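Local coordinates for protein prefoldin beta subunit 1 (Thermococcus sp., PDB 2ZQM) that acts as an ATP-independent molecular chaperone that stabilises a range of proteins and seems to assist de novo protein folding in archaea, at residues Glu45-Lys57 and Thr66-Lys78. Sequence-based numbering, arbitrary orientation. Where two conformers were deposited one is given.
With GOL (glycerol), chain F.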
loop_
_atom_site.group_PDB
_atom_site.type_symbol
_atom_site.label_atom_id
_atom_site.label_comp_id
_atom_site.label_asym_id
_atom_site.label_seq_id
_atom_site.Cartn_x
_atom_site.Cartn_y
_atom_site.Cartn_z
ATOM N N GLU A 45 22.479 -3.096 16.175
ATOM C CA GLU A 45 23.508 -2.755 15.211
ATOM C C GLU A 45 24.234 -1.465 15.519
ATOM O O GLU A 45 25.456 -1.400 15.405
ATOM C CB GLU A 45 22.914 -2.697 13.800
ATOM C CG GLU A 45 23.850 -2.061 12.776
ATOM C CD GLU A 45 23.677 -2.622 11.372
ATOM O OE1 GLU A 45 22.604 -3.196 11.073
ATOM O OE2 GLU A 45 24.619 -2.478 10.564
ATOM N N ILE A 46 23.508 -0.430 15.923
ATOM C CA ILE A 46 24.173 0.830 16.218
ATOM C C ILE A 46 25.035 0.685 17.473
ATOM O O ILE A 46 26.118 1.254 17.566
ATOM C CB ILE A 46 23.148 1.987 16.409
ATOM C CG1 ILE A 46 22.419 2.249 15.080
ATOM C CG2 ILE A 46 23.851 3.256 16.921
ATOM C CD1 ILE A 46 23.328 2.660 13.934
ATOM N N GLU A 47 24.566 -0.085 18.439
ATOM C CA GLU A 47 25.342 -0.242 19.653
ATOM C C GLU A 47 26.661 -0.969 19.413
ATOM O O GLU A 47 27.612 -0.789 20.176
ATOM C CB GLU A 47 24.514 -0.953 20.717
ATOM C CG GLU A 47 23.418 -0.049 21.263
ATOM C CD GLU A 47 22.725 -0.627 22.468
ATOM O OE1 GLU A 47 22.542 -1.857 22.507
ATOM O OE2 GLU A 47 22.349 0.150 23.368
ATOM N N SER A 48 26.730 -1.765 18.346
ATOM C CA SER A 48 27.963 -2.495 18.048
ATOM C C SER A 48 29.038 -1.627 17.394
ATOM O O SER A 48 30.178 -2.066 17.237
ATOM C CB SER A 48 27.671 -3.720 17.165
ATOM O OG SER A 48 27.412 -3.350 15.821
ATOM N N LEU A 49 28.690 -0.398 17.014
ATOM C CA LEU A 49 29.649 0.513 16.385
ATOM C C LEU A 49 30.673 1.100 17.362
ATOM O O LEU A 49 30.396 1.233 18.560
ATOM C CB LEU A 49 28.916 1.687 15.739
ATOM C CG LEU A 49 27.890 1.395 14.647
ATOM C CD1 LEU A 49 27.211 2.686 14.258
ATOM C CD2 LEU A 49 28.572 0.763 13.453
ATOM N N PRO A 50 31.871 1.464 16.863
ATOM C CA PRO A 50 32.858 2.044 17.774
ATOM C C PRO A 50 32.296 3.394 18.206
ATOM O O PRO A 50 31.582 4.040 17.436
ATOM C CB PRO A 50 34.117 2.152 16.908
ATOM C CG PRO A 50 33.593 2.243 15.519
ATOM C CD PRO A 50 32.449 1.257 15.524
ATOM N N ASP A 51 32.602 3.810 19.431
ATOM C CA ASP A 51 32.081 5.069 19.969
ATOM C C ASP A 51 32.304 6.307 19.099
ATOM O O ASP A 51 31.517 7.258 19.146
ATOM C CB ASP A 51 32.656 5.316 21.370
ATOM C CG ASP A 51 32.027 6.527 22.060
ATOM O OD1 ASP A 51 30.786 6.550 22.231
ATOM O OD2 ASP A 51 32.775 7.456 22.435
ATOM N N ASP A 52 33.357 6.291 18.295
ATOM C CA ASP A 52 33.678 7.431 17.438
ATOM C C ASP A 52 33.177 7.248 16.006
ATOM O O ASP A 52 33.551 8.003 15.110
ATOM C CB ASP A 52 35.198 7.651 17.422
ATOM C CG ASP A 52 35.950 6.535 16.704
ATOM O OD1 ASP A 52 35.635 5.347 16.928
ATOM O OD2 ASP A 52 36.872 6.846 15.919
ATOM N N ALA A 53 32.337 6.244 15.792
ATOM C CA ALA A 53 31.812 5.980 14.458
ATOM C C ALA A 53 31.032 7.182 13.965
ATOM O O ALA A 53 30.366 7.850 14.746
ATOM C CB ALA A 53 30.906 4.764 14.485
ATOM N N VAL A 54 31.130 7.468 12.673
ATOM C CA VAL A 54 30.381 8.575 12.088
ATOM C C VAL A 54 28.927 8.127 11.866
ATOM O O VAL A 54 28.679 7.049 11.319
ATOM C CB VAL A 54 30.999 9.011 10.735
ATOM C CG1 VAL A 54 30.970 7.855 9.745
ATOM C CG2 VAL A 54 30.247 10.212 10.187
ATOM N N VAL A 55 27.966 8.938 12.306
ATOM C CA VAL A 55 26.559 8.593 12.141
ATOM C C VAL A 55 25.743 9.792 11.650
ATOM O O VAL A 55 25.906 10.899 12.150
ATOM C CB VAL A 55 25.928 8.090 13.484
ATOM C CG1 VAL A 55 24.478 7.675 13.260
ATOM C CG2 VAL A 55 26.719 6.921 14.042
ATOM N N TYR A 56 24.873 9.560 10.664
ATOM C CA TYR A 56 23.982 10.600 10.133
ATOM C C TYR A 56 22.561 10.099 10.357
ATOM O O TYR A 56 22.328 8.901 10.434
ATOM C CB TYR A 56 24.182 10.803 8.620
ATOM C CG TYR A 56 25.513 11.405 8.239
ATOM C CD1 TYR A 56 25.652 12.778 8.040
ATOM C CD2 TYR A 56 26.649 10.603 8.127
ATOM C CE1 TYR A 56 26.900 13.339 7.740
ATOM C CE2 TYR A 56 27.893 11.150 7.832
ATOM C CZ TYR A 56 28.011 12.518 7.643
ATOM O OH TYR A 56 29.252 13.051 7.364
ATOM N N LYS A 57 21.605 11.008 10.456
ATOM C CA LYS A 57 20.227 10.590 10.637
ATOM C C LYS A 57 19.372 11.302 9.604
ATOM O O LYS A 57 19.748 12.356 9.100
ATOM C CB LYS A 57 19.722 10.918 12.050
ATOM C CG LYS A 57 19.739 12.396 12.407
ATOM C CD LYS A 57 19.050 12.655 13.752
ATOM C CE LYS A 57 17.560 12.315 13.689
ATOM N NZ LYS A 57 16.811 12.671 14.952
ATOM N N THR A 66 24.741 13.211 13.243
ATOM C CA THR A 66 24.356 12.997 14.634
ATOM C C THR A 66 25.540 12.270 15.251
ATOM O O THR A 66 26.650 12.396 14.733
ATOM C CB THR A 66 23.045 12.172 14.769
ATOM O OG1 THR A 66 22.715 12.045 16.158
ATOM C CG2 THR A 66 23.178 10.792 14.156
ATOM N N THR A 67 25.344 11.548 16.356
ATOM C CA THR A 67 26.442 10.798 16.961
ATOM C C THR A 67 25.927 9.437 17.380
ATOM O O THR A 67 24.716 9.210 17.415
ATOM C CB THR A 67 27.028 11.468 18.243
ATOM O OG1 THR A 67 26.048 11.427 19.290
ATOM C CG2 THR A 67 27.454 12.916 17.972
ATOM N N LYS A 68 26.840 8.527 17.703
ATOM C CA LYS A 68 26.421 7.210 18.130
ATOM C C LYS A 68 25.528 7.290 19.356
ATOM O O LYS A 68 24.450 6.694 19.375
ATOM C CB LYS A 68 27.615 6.315 18.450
ATOM C CG LYS A 68 27.191 4.951 18.980
ATOM C CD LYS A 68 28.377 4.088 19.407
ATOM C CE LYS A 68 27.896 2.778 20.016
ATOM N NZ LYS A 68 29.001 1.946 20.585
ATOM N N ASP A 69 25.962 8.029 20.376
ATOM C CA ASP A 69 25.165 8.132 21.605
ATOM C C ASP A 69 23.777 8.724 21.390
ATOM O O ASP A 69 22.801 8.277 21.998
ATOM C CB ASP A 69 25.920 8.940 22.673
ATOM C CG ASP A 69 26.944 8.102 23.417
ATOM O OD1 ASP A 69 27.225 6.965 22.976
ATOM O OD2 ASP A 69 27.470 8.585 24.438
ATOM N N LYS A 70 23.669 9.724 20.529
ATOM C CA LYS A 70 22.365 10.318 20.287
ATOM C C LYS A 70 21.428 9.370 19.539
ATOM O O LYS A 70 20.229 9.297 19.830
ATOM C CB LYS A 70 22.536 11.623 19.520
ATOM C CG LYS A 70 23.260 12.677 20.332
ATOM C CD LYS A 70 23.636 13.878 19.475
ATOM C CE LYS A 70 24.377 14.923 20.294
ATOM N NZ LYS A 70 24.953 15.993 19.428
ATOM N N ALA A 71 21.962 8.636 18.573
ATOM C CA ALA A 71 21.131 7.706 17.818
ATOM C C ALA A 71 20.649 6.571 18.718
ATOM O O ALA A 71 19.505 6.120 18.615
ATOM C CB ALA A 71 21.917 7.155 16.647
ATOM N N VAL A 72 21.535 6.103 19.587
ATOM C CA VAL A 72 21.207 5.031 20.523
ATOM C C VAL A 72 20.070 5.512 21.432
ATOM O O VAL A 72 19.080 4.821 21.610
ATOM C CB VAL A 72 22.455 4.658 21.370
ATOM C CG1 VAL A 72 22.062 3.820 22.614
ATOM C CG2 VAL A 72 23.426 3.859 20.503
ATOM N N ALA A 73 20.201 6.721 21.964
ATOM C CA ALA A 73 19.181 7.271 22.852
ATOM C C ALA A 73 17.825 7.374 22.166
ATOM O O ALA A 73 16.813 6.976 22.728
ATOM C CB ALA A 73 19.614 8.642 23.357
ATOM N N GLU A 74 17.814 7.909 20.948
ATOM C CA GLU A 74 16.575 8.059 20.207
ATOM C C GLU A 74 15.947 6.702 19.889
ATOM O O GLU A 74 14.729 6.581 19.856
ATOM C CB GLU A 74 16.829 8.872 18.929
ATOM C CG GLU A 74 17.131 10.345 19.214
ATOM C CD GLU A 74 17.445 11.156 17.965
ATOM O OE1 GLU A 74 16.647 11.109 17.009
ATOM O OE2 GLU A 74 18.485 11.850 17.944
ATOM N N LEU A 75 16.772 5.683 19.666
ATOM C CA LEU A 75 16.259 4.346 19.382
ATOM C C LEU A 75 15.703 3.735 20.670
ATOM O O LEU A 75 14.688 3.054 20.648
ATOM C CB LEU A 75 17.357 3.446 18.807
ATOM C CG LEU A 75 17.495 3.529 17.286
ATOM C CD1 LEU A 75 18.829 2.905 16.857
ATOM C CD2 LEU A 75 16.324 2.826 16.640
ATOM N N LYS A 76 16.373 3.971 21.794
ATOM C CA LYS A 76 15.860 3.441 23.062
ATOM C C LYS A 76 14.485 4.024 23.337
ATOM O O LYS A 76 13.569 3.324 23.806
ATOM C CB LYS A 76 16.798 3.797 24.222
ATOM C CG LYS A 76 18.068 2.964 24.224
ATOM C CD LYS A 76 19.037 3.415 25.296
ATOM C CE LYS A 76 20.179 2.401 25.454
ATOM N NZ LYS A 76 21.100 2.831 26.545
ATOM N N GLU A 77 14.336 5.313 23.050
ATOM C CA GLU A 77 13.052 5.958 23.276
ATOM C C GLU A 77 11.969 5.375 22.371
ATOM O O GLU A 77 10.835 5.164 22.796
ATOM C CB GLU A 77 13.180 7.472 23.060
ATOM C CG GLU A 77 13.940 8.140 24.196
ATOM C CD GLU A 77 14.240 9.583 23.911
ATOM O OE1 GLU A 77 13.454 10.199 23.172
ATOM O OE2 GLU A 77 15.250 10.102 24.432
ATOM N N LYS A 78 12.319 5.113 21.118
ATOM C CA LYS A 78 11.361 4.539 20.190
ATOM C C LYS A 78 10.910 3.175 20.698
ATOM O O LYS A 78 9.723 2.833 20.652
ATOM C CB LYS A 78 11.986 4.375 18.794
ATOM C CG LYS A 78 11.002 3.778 17.794
ATOM C CD LYS A 78 11.552 3.741 16.370
ATOM C CE LYS A 78 10.493 3.212 15.403
ATOM N NZ LYS A 78 11.006 3.039 14.008
HETATM C C1 GOL F . 29.373 10.767 14.631
HETATM O O1 GOL F . 29.016 11.780 13.688
HETATM C C2 GOL F . 30.552 11.214 15.510
HETATM O O2 GOL F . 30.359 12.549 15.998
HETATM C C3 GOL F . 31.868 11.087 14.732
HETATM O O3 GOL F . 32.961 10.974 15.647
HETATM O O HOH W 1 29.637 8.647 17.076
#
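The fully extended chain of Lys68 reaches across to the C-terminal end of helix 6-47, where its ammonium binds two backbone carbonyls. Lys68 NZ donates a hydrogen bond to Leu49 O (2.6 Å), tilted only 18° from that carbonyl's plane. A second goes from Lys68 NZ to Glu47 O (3.1 Å), where the donor stands well above the plane. With CG anti to the backbone N (chi1 177°), the lysine leaves its helix toward this turn, illustrating how one side chain can grip two carbonyls near a helix end. At the start of helix 68-111, Thr67 is the N-cap residue, its OG1 accepting from Lys70 N, while a water accepts from Lys68 N and donates to Asp51 O and Ala53 O. In the prefoldin fold these helices form an antiparallel coiled coil, with the hairpin of strands 55-59 and 62-66 connecting them at one end; strand 55-59 continues the sheet into a second subunit. Ile46 enters as a knob among Lys68, Ala71, Val72 and Leu75. Beside it, Val55 CG1 presses tightly on Thr66 CG2 (3.5 Å). Lys57 crosses Thr66, and with one of two Glu74 conformers its NZ forms a salt bridge to OE1; Glu45 of a third subunit is another partner.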